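SUMO1 linked HERC2 ZZ domain (Small ubiquitin-related modifier 1,E3 ubiquitin-protein ligase HERC2) (Homo sapiens, PDB 6WW3) joins the SUMO1 tail to the zinc-binding ZZ domain of the ubiquitin ligase HERC2, a domain that binds histone H3 and SUMO1. Local coordinates at residues P9-D14 / F19-S24; R29-F34 / K44-R49; F34-T39 / H50-I55. All blocks are in the same frame, centred on the assembly; numbering follows the deposited sequence.

How the interactions relate
All three contacts lie in the ZZ-domain part of the fusion. Interaction 1 comes first along the chain and closes the short zinc loop between strands 7-8 and 21-22. Interactions 2 and 3 follow, and their segments alternate, so they cross; F34 serves both. Interaction 2 joins the loop 29-34 to the loop after helix 38-43. Interaction 3 joins strand 35-36 and the start of that helix to the final strand, 52-55. C13 of interaction 1 and C37 of interaction 3 bind one zinc ion. C31 and H46 of interaction 2 bind the other with H50 of interaction 3. Between D14 and D35, a probable backbone hydrogen bond also ties the first loop to the sheet.

Interaction 1 of 3, residues P9-D14 / F19-S24; sequences PGVTCD and FPINGS. With ZN (zinc ion), chain C.
V11 and I21 form the tight part of this contact, within the ZZ-domain part of the fusion. I21 N donates to V11 O at 3.0 Å, with an N-H...O angle of 145°. The same oxygen receives a CA-H contact from P20, which follows a cis peptide bond. I21 CG1 lies beside its own backbone N (chi1 -64°), a turn that directs CD1 to the 9-14 segment. There CD1 meets V11 CG1 at 3.7 Å and C13 CB at 3.9 Å. An alanine here lacks CG1 and CD1 and would probably open a gap beside V11 CG1 and the zinc ligand C13. The other side is looser and largely solvent-exposed. The F19 ring brings its edge to G10, with CE1 3.6 Å from G10 C. T12 OG1 approaches F19 CD1 obliquely at 3.2 Å. P20 CB lies 4.1 Å from P9 CA. C13 SG binds zinc at 2.3 Å; C16, C37 and C40 complete the site. Around this loop, I21 pairs with H8 of strand 7-8, while V11 and I21 rest on D35, and C13 on F36, of strand 35-36.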
ATOM      1  N   PRO A   9       4.123   6.219   7.974  1.00  8.47           N
ATOM      2  CA  PRO A   9       3.688   7.601   8.191  1.00 10.73           C
ATOM      3  C   PRO A   9       3.607   8.361   6.878  1.00  9.23           C
ATOM      4  O   PRO A   9       4.439   8.188   5.983  1.00  7.54           O
ATOM      5  CB  PRO A   9       4.780   8.179   9.106  1.00 16.85           C
ATOM      6  CG  PRO A   9       5.429   6.993   9.731  1.00 15.71           C
ATOM      7  CD  PRO A   9       5.351   5.894   8.717  1.00 11.21           C
ATOM      8  N   GLY A  10       2.568   9.179   6.755  1.00  8.01           N
ATOM      9  CA  GLY A  10       2.387  10.004   5.579  1.00 10.01           C
ATOM     10  C   GLY A  10       1.851   9.299   4.351  1.00  7.87           C
ATOM     11  O   GLY A  10       1.693   9.951   3.314  1.00  9.34           O
ATOM     12  N   VAL A  11       1.529   8.010   4.437  1.00  7.52           N
ATOM     13  CA  VAL A  11       1.087   7.229   3.283  1.00  7.98           C
ATOM     14  C   VAL A  11      -0.404   6.962   3.438  1.00  7.08           C
ATOM     15  O   VAL A  11      -0.836   6.366   4.435  1.00  5.54           O
ATOM     16  CB  VAL A  11       1.881   5.917   3.151  1.00  5.34           C
ATOM     17  CG1 VAL A  11       1.453   5.148   1.897  1.00  6.67           C
ATOM     18  CG2 VAL A  11       3.358   6.203   3.113  1.00  6.52           C
ATOM     19  N   THR A  12      -1.187   7.388   2.450  1.00  6.65           N
ATOM     20  CA  THR A  12      -2.619   7.118   2.389  1.00  5.87           C
ATOM     21  C   THR A  12      -2.858   5.956   1.431  1.00  8.36           C
ATOM     22  O   THR A  12      -2.221   5.881   0.378  1.00  9.06           O
ATOM     23  CB  THR A  12      -3.385   8.355   1.888  1.00  8.97           C
ATOM     24  OG1 THR A  12      -3.007   9.513   2.643  1.00  7.96           O
ATOM     25  CG2 THR A  12      -4.888   8.170   1.991  1.00  7.08           C
ATOM     26  N   CYS A  13      -3.762   5.040   1.791  1.00  6.62           N
ATOM     27  CA  CYS A  13      -4.219   4.038   0.828  1.00  6.80           C
ATOM     28  C   CYS A  13      -5.233   4.673  -0.123  1.00  7.68           C
ATOM     29  O   CYS A  13      -6.278   5.165   0.307  1.00  9.13           O
ATOM     30  CB  CYS A  13      -4.841   2.829   1.516  1.00  7.27           C
ATOM     31  SG  CYS A  13      -5.657   1.672   0.354  1.00  9.18           S
ATOM     32  N   ASP A  14      -4.938   4.655  -1.413  1.00  9.09           N
ATOM     33  CA  ASP A  14      -5.851   5.271  -2.365  1.00  9.11           C
ATOM     34  C   ASP A  14      -7.109   4.457  -2.592  1.00  9.36           C
ATOM     35  O   ASP A  14      -8.015   4.948  -3.263  1.00 11.10           O
ATOM     36  CB  ASP A  14      -5.140   5.507  -3.694  1.00  9.51           C
ATOM     37  CG  ASP A  14      -4.034   6.527  -3.568  1.00  9.36           C
ATOM     38  OD1 ASP A  14      -4.356   7.699  -3.335  1.00 11.92           O
ATOM     39  OD2 ASP A  14      -2.848   6.163  -3.689  1.00 11.70           O
ATOM     40  N   PHE A  19      -5.220   5.936   6.707  1.00  8.75           N
ATOM     41  CA  PHE A  19      -4.084   6.836   6.945  1.00  8.24           C
ATOM     42  C   PHE A  19      -3.674   6.909   8.414  1.00  9.65           C
ATOM     43  O   PHE A  19      -4.480   7.271   9.265  1.00  7.53           O
ATOM     44  CB  PHE A  19      -4.397   8.251   6.464  1.00  9.63           C
ATOM     45  CG  PHE A  19      -3.276   9.223   6.688  1.00  9.34           C
ATOM     46  CD1 PHE A  19      -2.232   9.314   5.782  1.00  8.34           C
ATOM     47  CD2 PHE A  19      -3.239  10.007   7.822  1.00 10.80           C
ATOM     48  CE1 PHE A  19      -1.192  10.203   5.993  1.00 10.42           C
ATOM     49  CE2 PHE A  19      -2.188  10.881   8.043  1.00 13.98           C
ATOM     50  CZ  PHE A  19      -1.169  10.979   7.125  1.00 11.30           C
ATOM     51  N   PRO A  20      -2.410   6.580   8.713  1.00  9.34           N
ATOM     52  CA  PRO A  20      -1.413   6.056   7.775  1.00  9.33           C
ATOM     53  C   PRO A  20      -1.713   4.602   7.468  1.00 11.06           C
ATOM     54  O   PRO A  20      -2.470   3.993   8.241  1.00 12.04           O
ATOM     55  CB  PRO A  20      -0.100   6.170   8.554  1.00  8.20           C
ATOM     56  CG  PRO A  20      -0.538   5.966   9.990  1.00  9.42           C
ATOM     57  CD  PRO A  20      -1.875   6.679  10.082  1.00  9.05           C
ATOM     58  N   ILE A  21      -1.187   4.060   6.363  1.00  8.19           N
ATOM     59  CA  ILE A  21      -1.329   2.631   6.120  1.00  7.17           C
ATOM     60  C   ILE A  21      -0.683   1.873   7.274  1.00  9.20           C
ATOM     61  O   ILE A  21       0.456   2.160   7.668  1.00  6.15           O
ATOM     62  CB  ILE A  21      -0.697   2.237   4.774  1.00  6.34           C
ATOM     63  CG1 ILE A  21      -1.426   2.916   3.606  1.00  7.72           C
ATOM     64  CG2 ILE A  21      -0.708   0.697   4.592  1.00  6.36           C
ATOM     65  CD1 ILE A  21      -1.027   2.397   2.256  1.00  6.31           C
ATOM     66  N   ASN A  22      -1.410   0.903   7.828  1.00  8.03           N
ATOM     67  CA  ASN A  22      -0.799  -0.059   8.729  1.00  8.25           C
ATOM     68  C   ASN A  22      -0.713  -1.416   8.029  1.00  8.10           C
ATOM     69  O   ASN A  22      -1.497  -1.713   7.131  1.00  9.29           O
ATOM     70  CB  ASN A  22      -1.554  -0.157  10.068  1.00 12.36           C
ATOM     71  CG  ASN A  22      -2.948  -0.740   9.928  1.00 13.43           C
ATOM     72  OD1 ASN A  22      -3.884  -0.046   9.551  1.00 15.62           O
ATOM     73  ND2 ASN A  22      -3.084  -2.026  10.210  1.00 14.43           N
ATOM     74  N   GLY A  23       0.281  -2.213   8.414  1.00  8.19           N
ATOM     75  CA  GLY A  23       0.594  -3.440   7.711  1.00  8.42           C
ATOM     76  C   GLY A  23       1.531  -3.205   6.538  1.00  9.48           C
ATOM     77  O   GLY A  23       2.258  -2.207   6.475  1.00  5.41           O
ATOM     78  N   SER A  24       1.523  -4.154   5.598  1.00  7.94           N
ATOM     79  CA  SER A  24       2.345  -4.002   4.405  1.00  8.60           C
ATOM     80  C   SER A  24       1.734  -2.967   3.471  1.00  8.28           C
ATOM     81  O   SER A  24       0.513  -2.893   3.303  1.00  8.45           O
ATOM     82  CB  SER A  24       2.528  -5.328   3.664  1.00  9.36           C
ATOM     83  OG  SER A  24       3.297  -6.249   4.422  1.00  9.26           O
TER
HETATM   84 ZN    ZN C2801      -7.061   0.290   1.611  1.00 11.90          ZN

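Interaction 2 of 3, residues R29-F34 / K44-R49; sequences RNCDDF and KKHNTR. With ZN (zinc ion), chain D.
The Cys2His2 zinc site of the ZZ domain brings C31 and H46 together. C31 SG binds the zinc ion at 2.3 Å and H46 NE2 binds it at 2.1 Å. C28 and H50 supply the other two ligands. The shared metal sets the two side chains close: C31 SG lies 3.4 Å from H46 NE2, at the edge of the imidazole and near its plane. The CE1 corner of the imidazole, with ND1 next to it, turns to F34.

F34 offers one ring face to this corner. H46 CE1 sits 3.4 Å above the plane of the F34 ring, over its centre. The two ring planes meet at 49°, so the pair is neither a flat stack nor a T-shape. The approach resembles a CH-pi contact, and zinc binding would probably make the CE1 hydrogen more positive. Both side chains reach the contact with CG anti to the backbone N (chi1 -171° for F34 and -162° for H46). F34 therefore backs a zinc ligand from the second shell and should limit rotation of the imidazole. F52 continues the aromatic surroundings, meeting H46 edge to face.

The other end of the contact is thinner. A water accepts from N30 ND2 at 3.1 Å and donates to R49 O at 3.3 Å. N30 OD1 takes a hydrogen bond from T51 N. Within the second loop, N47 OD1 accepts from R49 N at 2.7 Å, in the carbonyl plane, which makes an Asx turn just before H50. A CxxC pair joined to two later histidines by one zinc ion is characteristic of the second metal site of a ZZ-type zinc finger.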
ATOM      1  N   ARG A  29       4.169   0.755  -9.176  1.00 10.09           N
ATOM      2  CA  ARG A  29       5.380   1.165  -9.883  1.00 10.91           C
ATOM      3  C   ARG A  29       5.107   1.995 -11.128  1.00 11.06           C
ATOM      4  O   ARG A  29       6.049   2.571 -11.684  1.00  9.73           O
ATOM      5  CB  ARG A  29       6.212  -0.064 -10.283  1.00 13.36           C
ATOM      6  CG  ARG A  29       6.736  -0.869  -9.091  1.00 13.55           C
ATOM      7  CD  ARG A  29       7.487  -2.138  -9.505  1.00 21.93           C
ATOM      8  NE  ARG A  29       8.361  -2.603  -8.422  1.00 23.32           N
ATOM      9  CZ  ARG A  29       8.259  -3.781  -7.811  1.00 23.69           C
ATOM     10  NH1 ARG A  29       9.105  -4.093  -6.831  1.00 27.91           N
ATOM     11  NH2 ARG A  29       7.333  -4.656  -8.177  1.00 22.31           N
ATOM     12  N   ASN A  30       3.852   2.118 -11.547  1.00 10.45           N
ATOM     13  CA  ASN A  30       3.506   2.780 -12.798  1.00  8.90           C
ATOM     14  C   ASN A  30       2.757   4.086 -12.581  1.00 10.75           C
ATOM     15  O   ASN A  30       3.098   5.104 -13.189  1.00 12.33           O
ATOM     16  CB  ASN A  30       2.678   1.809 -13.628  1.00  8.96           C
ATOM     17  CG  ASN A  30       3.325   0.445 -13.696  1.00 12.37           C
ATOM     18  OD1 ASN A  30       3.177  -0.373 -12.773  1.00 11.73           O
ATOM     19  ND2 ASN A  30       4.004   0.163 -14.813  1.00 10.17           N
ATOM     20  N   CYS A  31       1.750   4.085 -11.714  1.00  6.78           N
ATOM     21  CA  CYS A  31       1.136   5.330 -11.274  1.00  9.58           C
ATOM     22  C   CYS A  31       2.184   6.241 -10.627  1.00 11.06           C
ATOM     23  O   CYS A  31       3.238   5.795 -10.158  1.00  8.48           O
ATOM     24  CB  CYS A  31       0.001   5.051 -10.279  1.00  7.31           C
ATOM     25  SG  CYS A  31      -1.433   4.173 -10.932  1.00  8.35           S
ATOM     26  N   ASP A  32       1.883   7.541 -10.645  1.00  8.51           N
ATOM     27  CA  ASP A  32       2.778   8.560 -10.099  1.00  8.47           C
ATOM     28  C   ASP A  32       2.899   8.468  -8.579  1.00 13.20           C
ATOM     29  O   ASP A  32       4.008   8.547  -8.031  1.00 13.37           O
ATOM     30  CB  ASP A  32       2.270   9.939 -10.539  1.00 11.63           C
ATOM     31  CG  ASP A  32       3.083  11.100  -9.975  1.00 13.96           C
ATOM     32  OD1 ASP A  32       4.046  11.543 -10.627  1.00 13.01           O
ATOM     33  OD2 ASP A  32       2.739  11.588  -8.885  1.00 21.32           O
ATOM     34  N   ASP A  33       1.783   8.283  -7.882  1.00 10.64           N
ATOM     35  CA  ASP A  33       1.761   8.413  -6.431  1.00 11.34           C
ATOM     36  C   ASP A  33       0.591   7.612  -5.866  1.00 10.19           C
ATOM     37  O   ASP A  33      -0.324   8.185  -5.277  1.00 10.32           O
ATOM     38  CB  ASP A  33       1.661   9.899  -6.055  1.00 12.68           C
ATOM     39  CG  ASP A  33       1.621  10.148  -4.551  1.00 13.65           C
ATOM     40  OD1 ASP A  33       0.816  10.998  -4.153  1.00 13.66           O
ATOM     41  OD2 ASP A  33       2.374   9.522  -3.774  1.00 11.83           O
ATOM     42  N   PHE A  34       0.591   6.291  -6.066  1.00  7.12           N
ATOM     43  CA  PHE A  34      -0.570   5.461  -5.761  1.00  8.96           C
ATOM     44  C   PHE A  34      -0.158   4.306  -4.857  1.00  7.16           C
ATOM     45  O   PHE A  34       0.767   3.558  -5.188  1.00  5.58           O
ATOM     46  CB  PHE A  34      -1.220   4.933  -7.050  1.00  6.59           C
ATOM     47  CG  PHE A  34      -2.555   4.238  -6.839  1.00  9.31           C
ATOM     48  CD1 PHE A  34      -2.612   2.946  -6.337  1.00  7.49           C
ATOM     49  CD2 PHE A  34      -3.747   4.882  -7.158  1.00  8.34           C
ATOM     50  CE1 PHE A  34      -3.841   2.305  -6.136  1.00 10.14           C
ATOM     51  CE2 PHE A  34      -4.974   4.252  -6.979  1.00  9.13           C
ATOM     52  CZ  PHE A  34      -5.018   2.952  -6.463  1.00  7.77           C
ATOM     53  N   LYS A  44      -9.305  -4.541  -4.671  1.00 13.39           N
ATOM     54  CA  LYS A  44      -9.677  -3.439  -5.545  1.00 13.76           C
ATOM     55  C   LYS A  44      -9.168  -3.671  -6.954  1.00 15.87           C
ATOM     56  O   LYS A  44      -8.101  -4.252  -7.166  1.00 13.13           O
ATOM     57  CB  LYS A  44      -9.145  -2.101  -5.028  1.00 12.45           C
ATOM     58  CG  LYS A  44     -10.126  -1.268  -4.209  1.00 18.80           C
ATOM     59  CD  LYS A  44     -10.577  -1.916  -2.952  1.00 17.37           C
ATOM     60  CE  LYS A  44     -11.199  -0.880  -2.045  1.00 20.75           C
ATOM     61  NZ  LYS A  44     -11.760  -1.536  -0.836  1.00 32.32           N
ATOM     62  N   LYS A  45      -9.939  -3.185  -7.922  1.00 15.77           N
ATOM     63  CA  LYS A  45      -9.533  -3.254  -9.314  1.00 19.79           C
ATOM     64  C   LYS A  45      -8.519  -2.153  -9.624  1.00 19.15           C
ATOM     65  O   LYS A  45      -8.625  -1.027  -9.128  1.00 18.40           O
ATOM     66  CB  LYS A  45     -10.770  -3.150 -10.208  1.00 21.42           C
ATOM     67  N   HIS A  46      -7.513  -2.504 -10.422  1.00 11.28           N
ATOM     68  CA  HIS A  46      -6.454  -1.587 -10.808  1.00 12.18           C
ATOM     69  C   HIS A  46      -5.942  -2.065 -12.152  1.00 12.21           C
ATOM     70  O   HIS A  46      -6.085  -3.243 -12.485  1.00 12.34           O
ATOM     71  CB  HIS A  46      -5.320  -1.556  -9.768  1.00  8.94           C
ATOM     72  CG  HIS A  46      -4.433  -0.351  -9.863  1.00  7.39           C
ATOM     73  ND1 HIS A  46      -4.757   0.857  -9.289  1.00  6.83           N
ATOM     74  CD2 HIS A  46      -3.232  -0.170 -10.462  1.00  8.97           C
ATOM     75  CE1 HIS A  46      -3.797   1.730  -9.530  1.00  8.75           C
ATOM     76  NE2 HIS A  46      -2.864   1.135 -10.250  1.00  6.86           N
ATOM     77  N   ASN A  47      -5.343  -1.146 -12.918  1.00 10.11           N
ATOM     78  CA  ASN A  47      -4.788  -1.497 -14.218  1.00 10.58           C
ATOM     79  C   ASN A  47      -3.991  -2.779 -14.092  1.00 11.70           C
ATOM     80  O   ASN A  47      -3.056  -2.859 -13.296  1.00  9.38           O
ATOM     81  CB  ASN A  47      -3.911  -0.352 -14.733  1.00 11.92           C
ATOM     82  CG  ASN A  47      -3.334  -0.616 -16.124  1.00 10.81           C
ATOM     83  OD1 ASN A  47      -2.788  -1.685 -16.391  1.00 11.40           O
ATOM     84  ND2 ASN A  47      -3.412   0.382 -16.998  1.00  9.69           N
ATOM     85  N   THR A  48      -4.405  -3.795 -14.811  1.00 11.46           N
ATOM     86  CA  THR A  48      -3.811  -5.114 -14.704  1.00 11.36           C
ATOM     87  C   THR A  48      -2.392  -5.201 -15.198  1.00 11.26           C
ATOM     88  O   THR A  48      -1.748  -6.118 -14.929  1.00 13.77           O
ATOM     89  CB  THR A  48      -4.685  -6.187 -15.386  1.00 13.68           C
ATOM     90  OG1 THR A  48      -4.912  -5.837 -16.726  1.00  8.51           O
ATOM     91  CG2 THR A  48      -6.042  -6.303 -14.650  1.00 14.97           C
ATOM     92  N   ARG A  49      -1.933  -4.202 -15.913  1.00 13.31           N
ATOM     93  CA  ARG A  49      -0.577  -4.176 -16.370  1.00 12.45           C
ATOM     94  C   ARG A  49       0.316  -3.373 -15.407  1.00 15.51           C
ATOM     95  O   ARG A  49       1.468  -3.359 -15.562  1.00 12.69           O
ATOM     96  CB  ARG A  49      -0.448  -3.736 -17.807  1.00 12.74           C
ATOM     97  CG  ARG A  49      -1.029  -4.675 -18.815  1.00 17.90           C
ATOM     98  CD  ARG A  49      -0.273  -5.996 -18.945  1.00 22.54           C
ATOM     99  NE  ARG A  49      -1.229  -6.988 -19.345  1.00 28.44           N
ATOM    100  CZ  ARG A  49      -1.422  -7.331 -20.599  1.00 30.90           C
ATOM    101  NH1 ARG A  49      -2.341  -8.213 -20.867  1.00 33.78           N
ATOM    102  NH2 ARG A  49      -0.697  -6.774 -21.592  1.00 28.58           N
TER
HETATM  103 ZN    ZN D2802      -1.057   1.938 -10.963  1.00  9.22          ZN
HETATM  104  O   HOH W   1       4.453  -2.835 -14.291  1.00 18.17           O

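Interaction 3 of 3, residues F34-T39 / H50-I55; sequences FDFCET and HTFGRI. With ZN (zinc ion), chain D; ZN (zinc ion), chain C.
Aromatic packing carries most of this contact: F34 and F36 from one segment meet F52 from the other. F36 and F52 lie with nearly parallel planes, 14° apart, but are offset until little of one ring covers the other. Their centroids are 5.3 Å apart. F36 CD2 touches F52 CE2 and CZ, both at 3.6 Å. F52 CG stands beside its own backbone N, anti to the carbonyl carbon (chi1 -72°), and the ring rises from its strand toward F36. F34 meets F52 more loosely, edge to edge, with F34 CD1 and F52 CE2 4.1 Å apart. F34 is also packed edge to face against F36, two residues on: F34 CE1 stands 3.4 Å above the F36 plane, over the ring centre. F26 and C28 of the central strand also touch F52.

The charged part is weak. E38 OE1 and R54 NH1 are 4.5 Å apart, too far for a salt bridge, and no N-H of the guanidinium is aimed at that oxygen. R54 NH1 has a hydrogen-bond partner in N56 OD1.

The metal part involves both zinc ions, one for each segment. H50 ND1 binds the Cys2His2 zinc at 2.2 Å. C37 SG binds the Cys4 zinc at 2.4 Å. C37 is the N-cap of helix 38-43. Its SG lies between the backbone N and the carbonyl carbon (chi1 73°), a turn that also lets it cap a backbone N further along the helix.

Strands 35-36 and 52-55 flank strand 25-28 in an antiparallel sheet, and F36 and F52 bridge the two outer strands. Such a small sheet and short helix, with two zinc sites whose ligand pairs alternate along the chain, is the cross-brace fold of ZZ zinc fingers.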
ATOM      1  N   PHE A  34       0.591   6.291  -6.066  1.00  7.12           N
ATOM      2  CA  PHE A  34      -0.570   5.461  -5.761  1.00  8.96           C
ATOM      3  C   PHE A  34      -0.158   4.306  -4.857  1.00  7.16           C
ATOM      4  O   PHE A  34       0.767   3.558  -5.188  1.00  5.58           O
ATOM      5  CB  PHE A  34      -1.220   4.933  -7.050  1.00  6.59           C
ATOM      6  CG  PHE A  34      -2.555   4.238  -6.839  1.00  9.31           C
ATOM      7  CD1 PHE A  34      -2.612   2.946  -6.337  1.00  7.49           C
ATOM      8  CD2 PHE A  34      -3.747   4.882  -7.158  1.00  8.34           C
ATOM      9  CE1 PHE A  34      -3.841   2.305  -6.136  1.00 10.14           C
ATOM     10  CE2 PHE A  34      -4.974   4.252  -6.979  1.00  9.13           C
ATOM     11  CZ  PHE A  34      -5.018   2.952  -6.463  1.00  7.77           C
ATOM     12  N   ASP A  35      -0.877   4.138  -3.752  1.00  5.98           N
ATOM     13  CA  ASP A  35      -0.590   3.104  -2.766  1.00  9.20           C
ATOM     14  C   ASP A  35      -1.873   2.388  -2.373  1.00  7.48           C
ATOM     15  O   ASP A  35      -2.950   2.984  -2.356  1.00  7.07           O
ATOM     16  CB  ASP A  35       0.077   3.683  -1.508  1.00  6.15           C
ATOM     17  CG  ASP A  35       1.363   4.435  -1.816  1.00  7.61           C
ATOM     18  OD1 ASP A  35       1.293   5.651  -2.082  1.00  8.95           O
ATOM     19  OD2 ASP A  35       2.443   3.819  -1.763  1.00  5.69           O
ATOM     20  N   PHE A  36      -1.741   1.096  -2.058  1.00  8.09           N
ATOM     21  CA  PHE A  36      -2.808   0.257  -1.521  1.00  6.01           C
ATOM     22  C   PHE A  36      -2.399  -0.284  -0.159  1.00  6.42           C
ATOM     23  O   PHE A  36      -1.252  -0.690   0.023  1.00  4.74           O
ATOM     24  CB  PHE A  36      -3.070  -0.957  -2.419  1.00  7.16           C
ATOM     25  CG  PHE A  36      -4.076  -0.732  -3.504  1.00  6.74           C
ATOM     26  CD1 PHE A  36      -5.130   0.147  -3.336  1.00  7.10           C
ATOM     27  CD2 PHE A  36      -3.984  -1.441  -4.692  1.00  6.91           C
ATOM     28  CE1 PHE A  36      -6.070   0.318  -4.333  1.00  8.57           C
ATOM     29  CE2 PHE A  36      -4.927  -1.267  -5.694  1.00 10.30           C
ATOM     30  CZ  PHE A  36      -5.967  -0.388  -5.512  1.00  7.23           C
ATOM     31  N   CYS A  37      -3.338  -0.358   0.777  1.00  6.40           N
ATOM     32  CA  CYS A  37      -3.127  -1.269   1.889  1.00  6.16           C
ATOM     33  C   CYS A  37      -3.306  -2.706   1.388  1.00  8.71           C
ATOM     34  O   CYS A  37      -3.674  -2.943   0.233  1.00 10.71           O
ATOM     35  CB  CYS A  37      -4.068  -0.954   3.050  1.00  9.26           C
ATOM     36  SG  CYS A  37      -5.786  -1.436   2.757  1.00 12.58           S
ATOM     37  N   GLU A  38      -3.014  -3.682   2.248  1.00  8.89           N
ATOM     38  CA  GLU A  38      -2.995  -5.060   1.756  1.00 11.07           C
ATOM     39  C   GLU A  38      -4.390  -5.540   1.374  1.00 11.34           C
ATOM     40  O   GLU A  38      -4.556  -6.194   0.337  1.00 13.75           O
ATOM     41  CB  GLU A  38      -2.361  -6.007   2.777  1.00 10.72           C
ATOM     42  CG  GLU A  38      -2.309  -7.455   2.282  1.00 13.49           C
ATOM     43  CD  GLU A  38      -1.390  -8.347   3.104  1.00 18.42           C
ATOM     44  OE1 GLU A  38      -0.601  -7.827   3.921  1.00 19.19           O
ATOM     45  OE2 GLU A  38      -1.483  -9.578   2.951  1.00 19.53           O
ATOM     46  N   THR A  39      -5.404  -5.233   2.189  1.00  8.96           N
ATOM     47  CA  THR A  39      -6.763  -5.627   1.832  1.00 14.58           C
ATOM     48  C   THR A  39      -7.164  -5.030   0.489  1.00 13.30           C
ATOM     49  O   THR A  39      -7.666  -5.735  -0.388  1.00 13.93           O
ATOM     50  CB  THR A  39      -7.764  -5.197   2.903  1.00 15.97           C
ATOM     51  OG1 THR A  39      -7.433  -5.809   4.154  1.00 20.25           O
ATOM     52  CG2 THR A  39      -9.164  -5.634   2.484  1.00 15.83           C
ATOM     53  N   HIS A  50      -0.257  -2.678 -14.445  1.00 11.12           N
ATOM     54  CA  HIS A  50       0.610  -2.071 -13.424  1.00 13.09           C
ATOM     55  C   HIS A  50       1.096  -3.174 -12.472  1.00 12.57           C
ATOM     56  O   HIS A  50       0.448  -4.133 -12.326  1.00 16.56           O
ATOM     57  CB  HIS A  50      -0.059  -0.906 -12.662  1.00 11.67           C
ATOM     58  CG  HIS A  50      -0.404   0.225 -13.548  1.00 10.43           C
ATOM     59  ND1 HIS A  50      -0.883   1.404 -13.097  1.00  9.92           N
ATOM     60  CD2 HIS A  50      -0.344   0.341 -14.884  1.00 10.02           C
ATOM     61  CE1 HIS A  50      -1.095   2.210 -14.101  1.00  9.14           C
ATOM     62  NE2 HIS A  50      -0.743   1.598 -15.188  1.00  8.93           N
ATOM     63  N   THR A  51       2.244  -2.993 -11.861  1.00 12.68           N
ATOM     64  CA  THR A  51       2.802  -3.906 -10.868  1.00 12.68           C
ATOM     65  C   THR A  51       3.097  -3.103  -9.613  1.00  9.97           C
ATOM     66  O   THR A  51       3.465  -1.929  -9.696  1.00  9.30           O
ATOM     67  CB  THR A  51       4.090  -4.607 -11.345  1.00 16.54           C
ATOM     68  OG1 THR A  51       5.086  -3.622 -11.644  1.00 20.01           O
ATOM     69  CG2 THR A  51       3.823  -5.455 -12.592  1.00 17.29           C
ATOM     70  N   PHE A  52       2.890  -3.721  -8.456  1.00  9.08           N
ATOM     71  CA  PHE A  52       3.092  -3.075  -7.167  1.00  9.48           C
ATOM     72  C   PHE A  52       4.354  -3.590  -6.480  1.00 12.34           C
ATOM     73  O   PHE A  52       4.666  -4.781  -6.547  1.00 14.41           O
ATOM     74  CB  PHE A  52       1.881  -3.315  -6.259  1.00  9.29           C
ATOM     75  CG  PHE A  52       0.658  -2.546  -6.658  1.00  7.62           C
ATOM     76  CD1 PHE A  52      -0.102  -2.937  -7.756  1.00  7.38           C
ATOM     77  CD2 PHE A  52       0.269  -1.435  -5.935  1.00  7.92           C
ATOM     78  CE1 PHE A  52      -1.224  -2.235  -8.121  1.00  8.09           C
ATOM     79  CE2 PHE A  52      -0.864  -0.720  -6.288  1.00  6.61           C
ATOM     80  CZ  PHE A  52      -1.611  -1.117  -7.378  1.00  7.59           C
ATOM     81  N   GLY A  53       5.051  -2.699  -5.785  1.00 12.40           N
ATOM     82  CA  GLY A  53       6.165  -3.081  -4.936  1.00 12.90           C
ATOM     83  C   GLY A  53       5.704  -3.208  -3.498  1.00 11.95           C
ATOM     84  O   GLY A  53       5.004  -2.336  -2.980  1.00 10.51           O
ATOM     85  N   ARG A  54       6.059  -4.328  -2.870  1.00  9.37           N
ATOM     86  CA  ARG A  54       5.689  -4.538  -1.476  1.00 11.49           C
ATOM     87  C   ARG A  54       6.697  -3.857  -0.558  1.00 12.41           C
ATOM     88  O   ARG A  54       7.893  -4.168  -0.596  1.00 12.94           O
ATOM     89  CB  ARG A  54       5.611  -6.022  -1.138  1.00 13.42           C
ATOM     90  CG  ARG A  54       5.094  -6.262   0.275  1.00 11.27           C
ATOM     91  CD  ARG A  54       5.398  -7.689   0.730  1.00 19.26           C
ATOM     92  NE  ARG A  54       4.331  -8.632   0.421  1.00 27.42           N
ATOM     93  CZ  ARG A  54       3.501  -9.146   1.326  1.00 28.96           C
ATOM     94  NH1 ARG A  54       3.608  -8.801   2.602  1.00 25.78           N
ATOM     95  NH2 ARG A  54       2.559 -10.007   0.956  1.00 23.81           N
ATOM     96  N   ILE A  55       6.206  -2.984   0.313  1.00  9.90           N
ATOM     97  CA  ILE A  55       7.033  -2.263   1.270  1.00  8.33           C
ATOM     98  C   ILE A  55       6.491  -2.616   2.647  1.00 11.47           C
ATOM     99  O   ILE A  55       5.443  -2.101   3.062  1.00 11.52           O
ATOM    100  CB  ILE A  55       7.010  -0.750   1.017  1.00  9.66           C
ATOM    101  CG1 ILE A  55       7.437  -0.470  -0.422  1.00  6.84           C
ATOM    102  CG2 ILE A  55       7.903   0.001   2.013  1.00  8.21           C
ATOM    103  CD1 ILE A  55       7.165   0.923  -0.899  1.00  8.38           C
TER
HETATM  104 ZN    ZN D2802      -1.057   1.938 -10.963  1.00  9.22          ZN
HETATM  105 ZN    ZN C2801      -7.061   0.290   1.611  1.00 11.90          ZN